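Local coordinates for DUF596 domain-containing protein (Neisseria meningitidis, PDB 2O5H) that is of unknown function but folds as a mainly helical alpha-beta protein with a small antiparallel sheet and pairs with a second copy of itself, at residues Leu20-Val24 and Ile57-Leu62; Thr27-Pro33 and Tyr121-Ile125; Asp47-Lys51 and Trp92-Glu96; Ile87-Pro93 and Trp113-Pro119. All coordinates share one frame. Numbering follows the deposited sequence.

Contact 1: Leu20-Val24 and Ile57-Leu62; sequences LEEDV and ILFKEL
Two helical segments cross here with their axes 10.3 Å apart at closest approach and their N-to-C directions at 65° (signed crossing angle -65°). Residues 20-24 open helix 20-30; residues 57-62 lie within helix 48-64. Both backbones are regular alpha, with Val24 N bonded to Leu20 O and Leu62 N to Leu58 O, and the closest CA pair is Leu20 with Leu58 at 6.6 Å. The main bump is Leu20, chi1 t and chi2 p: its CD1 drops into a hollow lined by Ile57 CG2 (4.2 Å), Leu58 CA (4.2 Å) and Glu61 CB (4.0 Å). In return Leu58, with the same t/p rotamer, pushes its CD1 against the neighbouring Asp23 and Val24, 3.9 Å from Asp23 CB and 3.6 Å from Val24 CG2, with Leu20 CD1 4.3 Å away. Val24 closes the row, its CG1 resting 4.1 Å from Leu62 CD2. No hydrogen bond crosses. Glu61 pairs with Arg64 and Arg65, while Asp23 takes Arg19, Tyr16 and Tyr30 of the second subunit. Tyr16 and Ile41 also pack on Leu58. This is a buried, steeply crossed helix-helix packing in the helical part of an alpha-beta fold, its gaps filled by leucine and valine side chains a turn apart.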
# COMPACT_ATOMS: atom_id res chain seq x y z
N LEU A 20 4.35 13.82 9.32
CA LEU A 20 2.95 13.39 9.42
C LEU A 20 2.09 13.94 8.27
O LEU A 20 1.34 13.20 7.65
CB LEU A 20 2.34 13.76 10.79
CG LEU A 20 0.83 13.58 11.02
CD1 LEU A 20 0.37 12.13 10.81
CD2 LEU A 20 0.42 13.99 12.41
N GLU A 21 2.22 15.24 7.99
CA GLU A 21 1.33 15.91 7.02
C GLU A 21 1.56 15.40 5.62
O GLU A 21 0.61 15.14 4.87
CB GLU A 21 1.49 17.43 7.07
CG GLU A 21 0.90 18.07 8.32
CD GLU A 21 -0.57 17.73 8.51
OE1 GLU A 21 -1.30 17.63 7.48
OE2 GLU A 21 -1.01 17.57 9.68
N GLU A 22 2.83 15.24 5.29
CA GLU A 22 3.23 14.69 4.01
C GLU A 22 2.65 13.28 3.84
O GLU A 22 2.16 12.90 2.75
CB GLU A 22 4.75 14.65 3.96
CG GLU A 22 5.35 14.84 2.59
CD GLU A 22 6.55 13.92 2.36
OE1 GLU A 22 7.49 13.98 3.19
OE2 GLU A 22 6.52 13.15 1.35
N ASP A 23 2.74 12.46 4.89
CA ASP A 23 2.23 11.10 4.83
C ASP A 23 0.70 11.08 4.74
O ASP A 23 0.13 10.28 4.03
CB ASP A 23 2.72 10.27 6.05
CG ASP A 23 4.22 9.90 5.96
OD1 ASP A 23 4.86 10.22 4.94
OD2 ASP A 23 4.75 9.28 6.92
N VAL A 24 0.05 11.97 5.50
CA VAL A 24 -1.39 12.20 5.38
C VAL A 24 -1.79 12.61 3.94
O VAL A 24 -2.66 11.97 3.34
CB VAL A 24 -1.92 13.21 6.47
CG1 VAL A 24 -3.34 13.68 6.15
CG2 VAL A 24 -1.88 12.54 7.85
N ILE A 57 0.30 6.48 14.59
CA ILE A 57 0.09 7.93 14.60
C ILE A 57 -0.63 8.34 13.31
O ILE A 57 -1.56 9.15 13.31
CB ILE A 57 1.40 8.74 14.73
CG1 ILE A 57 2.05 8.48 16.09
CG2 ILE A 57 1.17 10.28 14.52
CD1 ILE A 57 3.52 8.80 16.11
N LEU A 58 -0.21 7.76 12.19
CA LEU A 58 -0.75 8.13 10.90
C LEU A 58 -2.20 7.63 10.82
O LEU A 58 -3.10 8.37 10.44
CB LEU A 58 0.09 7.51 9.77
CG LEU A 58 -0.40 7.65 8.29
CD1 LEU A 58 -0.55 9.15 7.87
CD2 LEU A 58 0.59 6.92 7.39
N PHE A 59 -2.38 6.36 11.15
CA PHE A 59 -3.68 5.68 11.24
C PHE A 59 -4.66 6.52 12.06
O PHE A 59 -5.76 6.84 11.59
CB PHE A 59 -3.37 4.34 11.87
CG PHE A 59 -4.53 3.45 12.20
CD1 PHE A 59 -5.08 2.62 11.23
CD2 PHE A 59 -4.97 3.35 13.53
CE1 PHE A 59 -6.12 1.71 11.58
CE2 PHE A 59 -5.99 2.46 13.90
CZ PHE A 59 -6.56 1.63 12.92
N LYS A 60 -4.27 6.88 13.29
CA LYS A 60 -5.16 7.66 14.14
C LYS A 60 -5.44 9.04 13.57
O LYS A 60 -6.55 9.54 13.68
CB LYS A 60 -4.63 7.81 15.57
CG LYS A 60 -4.66 6.51 16.37
CD LYS A 60 -4.85 6.75 17.84
CE LYS A 60 -3.77 7.64 18.47
NZ LYS A 60 -2.40 7.10 18.30
N GLU A 61 -4.45 9.68 12.96
CA GLU A 61 -4.73 11.03 12.43
C GLU A 61 -5.73 11.01 11.25
O GLU A 61 -6.61 11.89 11.12
CB GLU A 61 -3.44 11.72 12.03
CG GLU A 61 -3.59 13.17 11.66
CD GLU A 61 -3.92 14.07 12.86
OE1 GLU A 61 -4.03 13.59 14.02
OE2 GLU A 61 -4.07 15.29 12.63
N LEU A 62 -5.61 10.00 10.40
CA LEU A 62 -6.54 9.85 9.31
C LEU A 62 -7.95 9.57 9.82
O LEU A 62 -8.92 10.14 9.30
CB LEU A 62 -6.08 8.75 8.35
CG LEU A 62 -4.77 9.05 7.62
CD1 LEU A 62 -4.20 7.71 7.09
CD2 LEU A 62 -5.01 9.99 6.48

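Contact 2: Thr27-Pro33 and Tyr121-Ile125; sequences TINYELP and YAVWI
Residues 27-30 finish helix 20-30. Glu31, Leu32 and Pro33 then lead away as a turn toward the next helix, passing strand 121-125 so that Glu31 CA lies 5.9 Å from Trp124 CA and Pro33 CA 5.5 Å from Ala122 CA. The strand is extended, and Trp124 (chi1 m, chi2 89°) sends its indole at the helix end. Thr27 comes first: its O lies over one face of the ring, 3.4 Å from Trp124 CH2. Ile28 follows, CG1 4.0 Å from Trp124 CZ3. Glu31 then leaves the helix with positive phi (49/57) in a Schellman motif. Its CB sits 3.7 Å from the centroid of the five-membered ring of Trp124, a CH-pi contact over the face, and a water joins Glu31 OE2 (3.0 Å) to Trp124 O (2.8 Å). Leu32, extended at -78/140, offers its O at the ring edge, where it accepts from Trp124 NE1 at 2.8 Å. Pro33, the N-cap of helix 34-41, sets its CA 4.2 Å from Ala122 CB. Beyond the pair, Tyr30 reaches Asp23 of the second subunit. One indole, packed through its face and a donor at its edge, thus ties the helix terminus to the sheet, while the indole N-H of Trp124 is satisfied by Leu32 O.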
# COMPACT_ATOMS: atom_id res chain seq x y z
N THR A 27 -1.38 9.50 1.48
CA THR A 27 -2.36 8.41 1.64
C THR A 27 -3.81 8.87 1.29
O THR A 27 -4.60 8.10 0.73
CB THR A 27 -2.29 7.83 3.08
OG1 THR A 27 -2.44 8.92 3.99
CG2 THR A 27 -0.90 7.16 3.31
N ILE A 28 -4.15 10.12 1.59
CA ILE A 28 -5.45 10.70 1.17
C ILE A 28 -5.51 10.75 -0.36
O ILE A 28 -6.52 10.35 -0.99
CB ILE A 28 -5.65 12.17 1.71
CG1 ILE A 28 -5.85 12.18 3.23
CG2 ILE A 28 -6.79 12.91 0.96
CD1 ILE A 28 -5.68 13.60 3.82
N ASN A 29 -4.43 11.21 -0.98
CA ASN A 29 -4.44 11.35 -2.44
C ASN A 29 -4.75 10.06 -3.20
O ASN A 29 -5.47 10.09 -4.17
CB ASN A 29 -3.14 11.94 -2.97
CG ASN A 29 -3.26 12.34 -4.44
OD1 ASN A 29 -4.03 13.23 -4.78
ND2 ASN A 29 -2.54 11.64 -5.31
N TYR A 30 -4.21 8.95 -2.73
CA TYR A 30 -4.34 7.69 -3.47
C TYR A 30 -5.30 6.70 -2.84
O TYR A 30 -5.46 5.59 -3.35
CB TYR A 30 -2.95 7.05 -3.64
CG TYR A 30 -2.08 7.89 -4.57
CD1 TYR A 30 -2.37 7.98 -5.93
CD2 TYR A 30 -1.01 8.60 -4.06
CE1 TYR A 30 -1.59 8.77 -6.79
CE2 TYR A 30 -0.22 9.39 -4.90
CZ TYR A 30 -0.51 9.47 -6.25
OH TYR A 30 0.27 10.25 -7.07
N GLU A 31 -5.88 7.09 -1.70
CA GLU A 31 -6.87 6.27 -0.98
C GLU A 31 -6.34 4.85 -0.79
O GLU A 31 -6.97 3.86 -1.18
CB GLU A 31 -8.28 6.38 -1.62
CG GLU A 31 -8.72 7.85 -1.66
CD GLU A 31 -10.15 8.12 -2.13
OE1 GLU A 31 -10.67 7.37 -2.98
OE2 GLU A 31 -10.71 9.14 -1.65
N LEU A 32 -5.18 4.79 -0.15
CA LEU A 32 -4.38 3.57 0.02
C LEU A 32 -4.95 2.66 1.13
O LEU A 32 -5.40 3.15 2.15
CB LEU A 32 -2.92 3.97 0.36
CG LEU A 32 -2.15 4.63 -0.81
CD1 LEU A 32 -0.72 4.97 -0.36
CD2 LEU A 32 -2.14 3.69 -2.01
N PRO A 33 -4.94 1.31 0.90
CA PRO A 33 -5.33 0.30 1.93
C PRO A 33 -4.36 0.34 3.10
O PRO A 33 -3.29 0.93 2.98
CB PRO A 33 -5.24 -1.03 1.19
CG PRO A 33 -4.31 -0.74 0.03
CD PRO A 33 -4.59 0.68 -0.38
N TYR A 121 -10.83 -2.90 7.64
CA TYR A 121 -10.23 -2.52 6.33
C TYR A 121 -10.64 -1.11 5.94
O TYR A 121 -11.70 -0.61 6.33
CB TYR A 121 -10.62 -3.52 5.21
CG TYR A 121 -10.05 -4.88 5.50
CD1 TYR A 121 -8.72 -5.21 5.15
CD2 TYR A 121 -10.83 -5.84 6.17
CE1 TYR A 121 -8.19 -6.48 5.47
CE2 TYR A 121 -10.32 -7.07 6.48
CZ TYR A 121 -9.00 -7.40 6.13
OH TYR A 121 -8.54 -8.68 6.44
N ALA A 122 -9.78 -0.48 5.16
CA ALA A 122 -9.91 0.94 4.87
C ALA A 122 -11.07 1.30 3.92
O ALA A 122 -11.24 0.72 2.84
CB ALA A 122 -8.54 1.50 4.32
N VAL A 123 -11.84 2.29 4.36
CA VAL A 123 -12.81 3.03 3.52
C VAL A 123 -12.42 4.49 3.55
O VAL A 123 -12.25 5.08 4.61
CB VAL A 123 -14.26 2.83 4.03
CG1 VAL A 123 -15.25 3.61 3.16
CG2 VAL A 123 -14.58 1.33 4.03
N TRP A 124 -12.28 5.09 2.36
CA TRP A 124 -11.83 6.48 2.26
C TRP A 124 -13.02 7.37 1.93
O TRP A 124 -13.79 7.07 1.01
CB TRP A 124 -10.78 6.61 1.17
CG TRP A 124 -9.49 6.02 1.61
CD1 TRP A 124 -9.07 4.73 1.47
CD2 TRP A 124 -8.47 6.71 2.34
NE1 TRP A 124 -7.82 4.58 2.08
CE2 TRP A 124 -7.44 5.79 2.61
CE3 TRP A 124 -8.33 8.04 2.78
CZ2 TRP A 124 -6.27 6.16 3.29
CZ3 TRP A 124 -7.18 8.40 3.48
CH2 TRP A 124 -6.16 7.46 3.73
N ILE A 125 -13.15 8.45 2.70
CA ILE A 125 -14.28 9.38 2.59
C ILE A 125 -13.79 10.62 1.84
O ILE A 125 -12.85 11.28 2.27
CB ILE A 125 -14.89 9.74 3.99
CG1 ILE A 125 -15.01 8.50 4.89
CG2 ILE A 125 -16.26 10.53 3.83
CD1 ILE A 125 -15.91 7.40 4.33
O HOH W 1 -13.61 8.58 -1.31

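Contact 3: Asp47-Lys51 and Trp92-Glu96; sequences DFEEK and WPEYE
This is a surface contact, part aromatic and part ionic, that pins the first turn of helix 48-64 against the irregular chain between helices 81-91 and 110-116. Asp47 is the N-cap, its OD2 accepting from Glu50 N at 3.0 Å, and residues 48-51 are helical. Residues 92-96 form neither helix nor strand; they wrap around Phe48, whose CA is 6.2 Å from Glu96 CA. Phe48 (chi1 t) points its ring into this curve. Its CZ lies 3.4 Å from Pro93 O, near the ring plane, and 3.8 Å from Tyr95 C, which sits over one face; its CD1 is 3.6 Å from Glu96 CB. Trp92 (chi1 t) lies nearly parallel to it, planes at 19°, but the centroids of the Phe48 ring and the Trp92 five-membered ring are 5.5 Å apart, so overlap is slight; Phe48 CZ and Trp92 CD1 approach to 3.9 Å. Trp38 packs against both rings. One turn on from Phe48, Lys51 NZ makes a salt bridge with Glu96 OE1 at 2.8 Å, aided by the extended (t, t) Glu96 side chain. The carboxylate is shared, OE1 with Lys51 and OE2 with Lys42, so each oxygen has a cationic partner beside the Phe48 ring, which packs on backbone and indole.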
# COMPACT_ATOMS: atom_id res chain seq x y z
N ASP A 47 13.64 0.04 12.58
CA ASP A 47 13.15 -0.62 13.80
C ASP A 47 11.66 -0.93 13.76
O ASP A 47 10.83 -0.04 13.46
CB ASP A 47 13.46 0.25 15.02
CG ASP A 47 13.06 -0.43 16.30
OD1 ASP A 47 13.68 -1.46 16.64
OD2 ASP A 47 12.10 -0.00 16.93
N PHE A 48 11.29 -2.17 14.08
CA PHE A 48 9.90 -2.61 14.07
C PHE A 48 8.97 -1.82 15.03
O PHE A 48 7.91 -1.38 14.60
CB PHE A 48 9.79 -4.12 14.30
CG PHE A 48 8.37 -4.66 14.28
CD1 PHE A 48 7.55 -4.41 13.21
CD2 PHE A 48 7.89 -5.41 15.36
CE1 PHE A 48 6.22 -4.92 13.18
CE2 PHE A 48 6.57 -5.92 15.35
CZ PHE A 48 5.75 -5.66 14.25
N GLU A 49 9.35 -1.67 16.30
CA GLU A 49 8.57 -0.86 17.24
C GLU A 49 8.39 0.57 16.74
O GLU A 49 7.29 1.09 16.82
CB GLU A 49 9.23 -0.81 18.62
CG GLU A 49 8.40 -0.10 19.65
CD GLU A 49 9.02 -0.09 21.02
OE1 GLU A 49 10.26 0.11 21.15
OE2 GLU A 49 8.25 -0.24 21.97
N GLU A 50 9.48 1.21 16.29
CA GLU A 50 9.36 2.59 15.82
C GLU A 50 8.42 2.72 14.61
O GLU A 50 7.65 3.67 14.54
CB GLU A 50 10.72 3.19 15.52
CG GLU A 50 11.53 3.32 16.78
CD GLU A 50 12.74 4.21 16.60
OE1 GLU A 50 13.23 4.34 15.46
OE2 GLU A 50 13.22 4.75 17.60
N LYS A 51 8.50 1.77 13.67
CA LYS A 51 7.60 1.76 12.51
C LYS A 51 6.15 1.58 12.96
O LYS A 51 5.27 2.29 12.49
CB LYS A 51 8.02 0.68 11.51
CG LYS A 51 9.19 1.09 10.62
CD LYS A 51 9.51 0.00 9.62
CE LYS A 51 10.36 -1.07 10.35
NZ LYS A 51 11.20 -1.87 9.47
N TRP A 92 -1.68 -7.17 17.04
CA TRP A 92 -0.57 -6.76 16.20
C TRP A 92 0.51 -7.85 16.23
O TRP A 92 0.90 -8.33 17.31
CB TRP A 92 0.01 -5.44 16.70
CG TRP A 92 0.92 -4.77 15.73
CD1 TRP A 92 2.29 -4.74 15.76
CD2 TRP A 92 0.51 -4.00 14.60
NE1 TRP A 92 2.76 -3.99 14.68
CE2 TRP A 92 1.68 -3.51 13.97
CE3 TRP A 92 -0.75 -3.69 14.04
CZ2 TRP A 92 1.63 -2.75 12.78
CZ3 TRP A 92 -0.79 -2.87 12.87
CH2 TRP A 92 0.40 -2.41 12.28
N PRO A 93 1.03 -8.25 15.05
CA PRO A 93 2.12 -9.24 15.04
C PRO A 93 3.31 -8.88 15.91
O PRO A 93 3.66 -7.69 16.05
CB PRO A 93 2.57 -9.21 13.57
CG PRO A 93 1.26 -8.91 12.82
CD PRO A 93 0.72 -7.78 13.68
N GLU A 94 3.98 -9.92 16.42
CA GLU A 94 5.16 -9.77 17.25
C GLU A 94 6.41 -9.39 16.48
O GLU A 94 7.33 -8.87 17.06
CB GLU A 94 5.40 -11.05 18.04
CG GLU A 94 4.36 -11.29 19.15
CD GLU A 94 4.71 -12.52 20.01
OE1 GLU A 94 5.11 -13.54 19.45
OE2 GLU A 94 4.64 -12.44 21.25
N TYR A 95 6.44 -9.66 15.17
CA TYR A 95 7.64 -9.45 14.34
C TYR A 95 7.13 -8.93 13.03
O TYR A 95 5.99 -9.21 12.65
CB TYR A 95 8.42 -10.77 14.10
CG TYR A 95 8.95 -11.38 15.38
CD1 TYR A 95 10.19 -10.97 15.91
CD2 TYR A 95 8.21 -12.33 16.07
CE1 TYR A 95 10.65 -11.48 17.07
CE2 TYR A 95 8.67 -12.86 17.24
CZ TYR A 95 9.89 -12.43 17.73
OH TYR A 95 10.37 -12.94 18.89
N GLU A 96 7.96 -8.15 12.34
CA GLU A 96 7.57 -7.55 11.06
C GLU A 96 7.40 -8.69 10.06
O GLU A 96 6.52 -8.66 9.19
CB GLU A 96 8.65 -6.57 10.59
CG GLU A 96 8.25 -5.75 9.39
CD GLU A 96 9.33 -4.70 9.02
OE1 GLU A 96 10.23 -4.43 9.85
OE2 GLU A 96 9.25 -4.15 7.91

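Contact 4: Ile87-Pro93 and Trp113-Pro119; sequences IFREVWP and WLTVEAP
An aromatic-proline cluster joins the end of helix 81-91 and the residues after it to helix 110-116 and the loop that leads on to strand 121-125, with no hydrogen bond between them. Phe88 CA lies 6.5 Å from Pro119 CA and Pro93 CA 8.1 Å from Trp113 CA. Trp113 (chi1 t, chi2 87°) extends its indole toward residues 91-93, where Val91 CG2 is 3.7 Å from Trp113 CZ2. Trp92, also chi1 t, brings its CE3 to 3.8 Å from Trp113 CZ3; their six-membered rings meet obliquely, planes at 71°. Phe88 (chi1 -85°, chi2 68°) carries Pro119 CG over its face, a CH-pi contact 3.8 Å from the ring centroid, while Leu114 (m, t) sets CD2 at its edge, 4.1 Å from Phe88 CE2. Ile87 (m, t) packs CG2 against Pro119 CB at 3.6 Å. Phe55, Phe56 and Phe59 of helix 48-64 continue the cluster into a shared hydrophobic core. Pro93, C-gamma exo, makes the matching CH-pi contact at the other end: its CG is 3.8 Å from the centroid of the Trp113 five-membered ring, 11° off the normal.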
# COMPACT_ATOMS: atom_id res chain seq x y z
N ILE A 87 -7.78 -2.03 19.41
CA ILE A 87 -8.27 -3.22 18.73
C ILE A 87 -7.13 -3.82 17.88
O ILE A 87 -6.82 -5.02 17.98
CB ILE A 87 -9.55 -2.83 17.89
CG1 ILE A 87 -10.73 -2.63 18.87
CG2 ILE A 87 -9.88 -3.87 16.72
CD1 ILE A 87 -12.01 -2.01 18.24
N PHE A 88 -6.47 -2.96 17.12
CA PHE A 88 -5.32 -3.38 16.32
C PHE A 88 -4.07 -3.77 17.13
O PHE A 88 -3.49 -4.81 16.85
CB PHE A 88 -4.96 -2.27 15.32
CG PHE A 88 -5.77 -2.33 14.03
CD1 PHE A 88 -7.15 -2.06 14.02
CD2 PHE A 88 -5.13 -2.65 12.82
CE1 PHE A 88 -7.90 -2.13 12.82
CE2 PHE A 88 -5.88 -2.72 11.61
CZ PHE A 88 -7.25 -2.44 11.61
N ARG A 89 -3.70 -2.96 18.12
CA ARG A 89 -2.58 -3.32 19.02
C ARG A 89 -2.74 -4.69 19.68
O ARG A 89 -1.76 -5.45 19.81
CB ARG A 89 -2.31 -2.22 20.07
CG ARG A 89 -1.47 -1.08 19.48
CD ARG A 89 -0.98 -0.16 20.54
NE ARG A 89 -0.49 1.10 20.02
CZ ARG A 89 0.77 1.34 19.66
NH1 ARG A 89 1.70 0.39 19.74
NH2 ARG A 89 1.09 2.54 19.19
N GLU A 90 -3.97 -5.04 20.06
CA GLU A 90 -4.20 -6.28 20.76
C GLU A 90 -3.82 -7.51 19.96
O GLU A 90 -3.51 -8.54 20.55
CB GLU A 90 -5.65 -6.37 21.28
CG GLU A 90 -5.84 -5.45 22.48
CD GLU A 90 -7.04 -5.79 23.35
OE1 GLU A 90 -7.60 -6.90 23.22
OE2 GLU A 90 -7.41 -4.94 24.19
N VAL A 91 -3.81 -7.39 18.62
CA VAL A 91 -3.59 -8.53 17.73
C VAL A 91 -2.38 -8.27 16.80
O VAL A 91 -2.08 -9.06 15.90
CB VAL A 91 -4.88 -8.83 16.88
CG1 VAL A 91 -5.99 -9.40 17.74
CG2 VAL A 91 -5.38 -7.57 16.16
N TRP A 92 -1.68 -7.17 17.04
CA TRP A 92 -0.57 -6.76 16.20
C TRP A 92 0.51 -7.85 16.23
O TRP A 92 0.90 -8.33 17.31
CB TRP A 92 0.01 -5.44 16.70
CG TRP A 92 0.92 -4.77 15.73
CD1 TRP A 92 2.29 -4.74 15.76
CD2 TRP A 92 0.51 -4.00 14.60
NE1 TRP A 92 2.76 -3.99 14.68
CE2 TRP A 92 1.68 -3.51 13.97
CE3 TRP A 92 -0.75 -3.69 14.04
CZ2 TRP A 92 1.63 -2.75 12.78
CZ3 TRP A 92 -0.79 -2.87 12.87
CH2 TRP A 92 0.40 -2.41 12.28
N PRO A 93 1.03 -8.25 15.05
CA PRO A 93 2.12 -9.24 15.04
C PRO A 93 3.31 -8.88 15.91
O PRO A 93 3.66 -7.69 16.05
CB PRO A 93 2.57 -9.21 13.57
CG PRO A 93 1.26 -8.91 12.82
CD PRO A 93 0.72 -7.78 13.68
N TRP A 113 -0.46 -9.38 6.61
CA TRP A 113 -1.41 -9.38 7.74
C TRP A 113 -2.48 -8.26 7.59
O TRP A 113 -3.71 -8.48 7.78
CB TRP A 113 -0.62 -9.26 9.06
CG TRP A 113 -1.46 -9.35 10.32
CD1 TRP A 113 -1.81 -10.48 10.98
CD2 TRP A 113 -2.04 -8.25 11.04
NE1 TRP A 113 -2.60 -10.16 12.07
CE2 TRP A 113 -2.75 -8.80 12.13
CE3 TRP A 113 -2.01 -6.86 10.89
CZ2 TRP A 113 -3.41 -8.00 13.08
CZ3 TRP A 113 -2.70 -6.06 11.79
CH2 TRP A 113 -3.39 -6.64 12.89
N LEU A 114 -2.01 -7.08 7.23
CA LEU A 114 -2.90 -5.93 6.99
C LEU A 114 -3.80 -6.13 5.76
O LEU A 114 -4.84 -5.50 5.66
CB LEU A 114 -2.09 -4.65 6.91
CG LEU A 114 -1.54 -4.07 8.24
CD1 LEU A 114 -0.58 -2.91 7.93
CD2 LEU A 114 -2.73 -3.60 9.17
N THR A 115 -3.42 -7.05 4.89
CA THR A 115 -4.25 -7.42 3.72
C THR A 115 -5.30 -8.47 4.02
O THR A 115 -6.40 -8.38 3.50
CB THR A 115 -3.39 -7.91 2.58
OG1 THR A 115 -2.41 -6.93 2.32
CG2 THR A 115 -4.21 -8.20 1.28
N VAL A 116 -4.97 -9.48 4.82
CA VAL A 116 -5.88 -10.61 4.91
C VAL A 116 -6.31 -10.97 6.34
O VAL A 116 -7.23 -11.77 6.50
CB VAL A 116 -5.35 -11.89 4.15
CG1 VAL A 116 -5.20 -11.65 2.64
CG2 VAL A 116 -4.02 -12.43 4.77
N GLU A 117 -5.70 -10.38 7.37
CA GLU A 117 -6.15 -10.76 8.71
C GLU A 117 -6.34 -9.57 9.65
O GLU A 117 -6.48 -9.78 10.83
CB GLU A 117 -5.22 -11.80 9.39
CG GLU A 117 -4.20 -12.42 8.55
CD GLU A 117 -3.57 -13.65 9.19
OE1 GLU A 117 -3.24 -13.61 10.39
OE2 GLU A 117 -3.42 -14.64 8.46
N ALA A 118 -6.36 -8.36 9.12
CA ALA A 118 -6.64 -7.14 9.92
C ALA A 118 -8.02 -7.21 10.57
O ALA A 118 -8.95 -7.85 10.02
CB ALA A 118 -6.53 -5.88 9.02
N PRO A 119 -8.18 -6.61 11.77
CA PRO A 119 -9.52 -6.45 12.40
C PRO A 119 -10.57 -5.79 11.49
O PRO A 119 -11.78 -6.16 11.52
CB PRO A 119 -9.23 -5.54 13.61
CG PRO A 119 -7.82 -5.74 13.93
CD PRO A 119 -7.09 -6.15 12.67

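Helix 48-64 runs through the set: its start serves contact 3 and a later part contact 1, their nearest atoms about 7 Å apart. Contacts 1 and 2 share helix 20-30 and meet at Leu62, whose CD1 is 3.9 Å from Trp124 CH2; both also reach the second subunit. Contact 4 lies across the chain's centre from contact 1, centres about 18 Å apart, yet Phe59 CZ comes within 3.9 Å of Phe88 CD1. Contacts 3 and 4 share Trp92 and Pro93. Helix 110-116 leads into strand 121-125, so contact 4 touches contact 2, Tyr121 OH lying 3.2 Å from Val116 C. Contacts 2 and 3 are farthest apart, about 22 Å between centres.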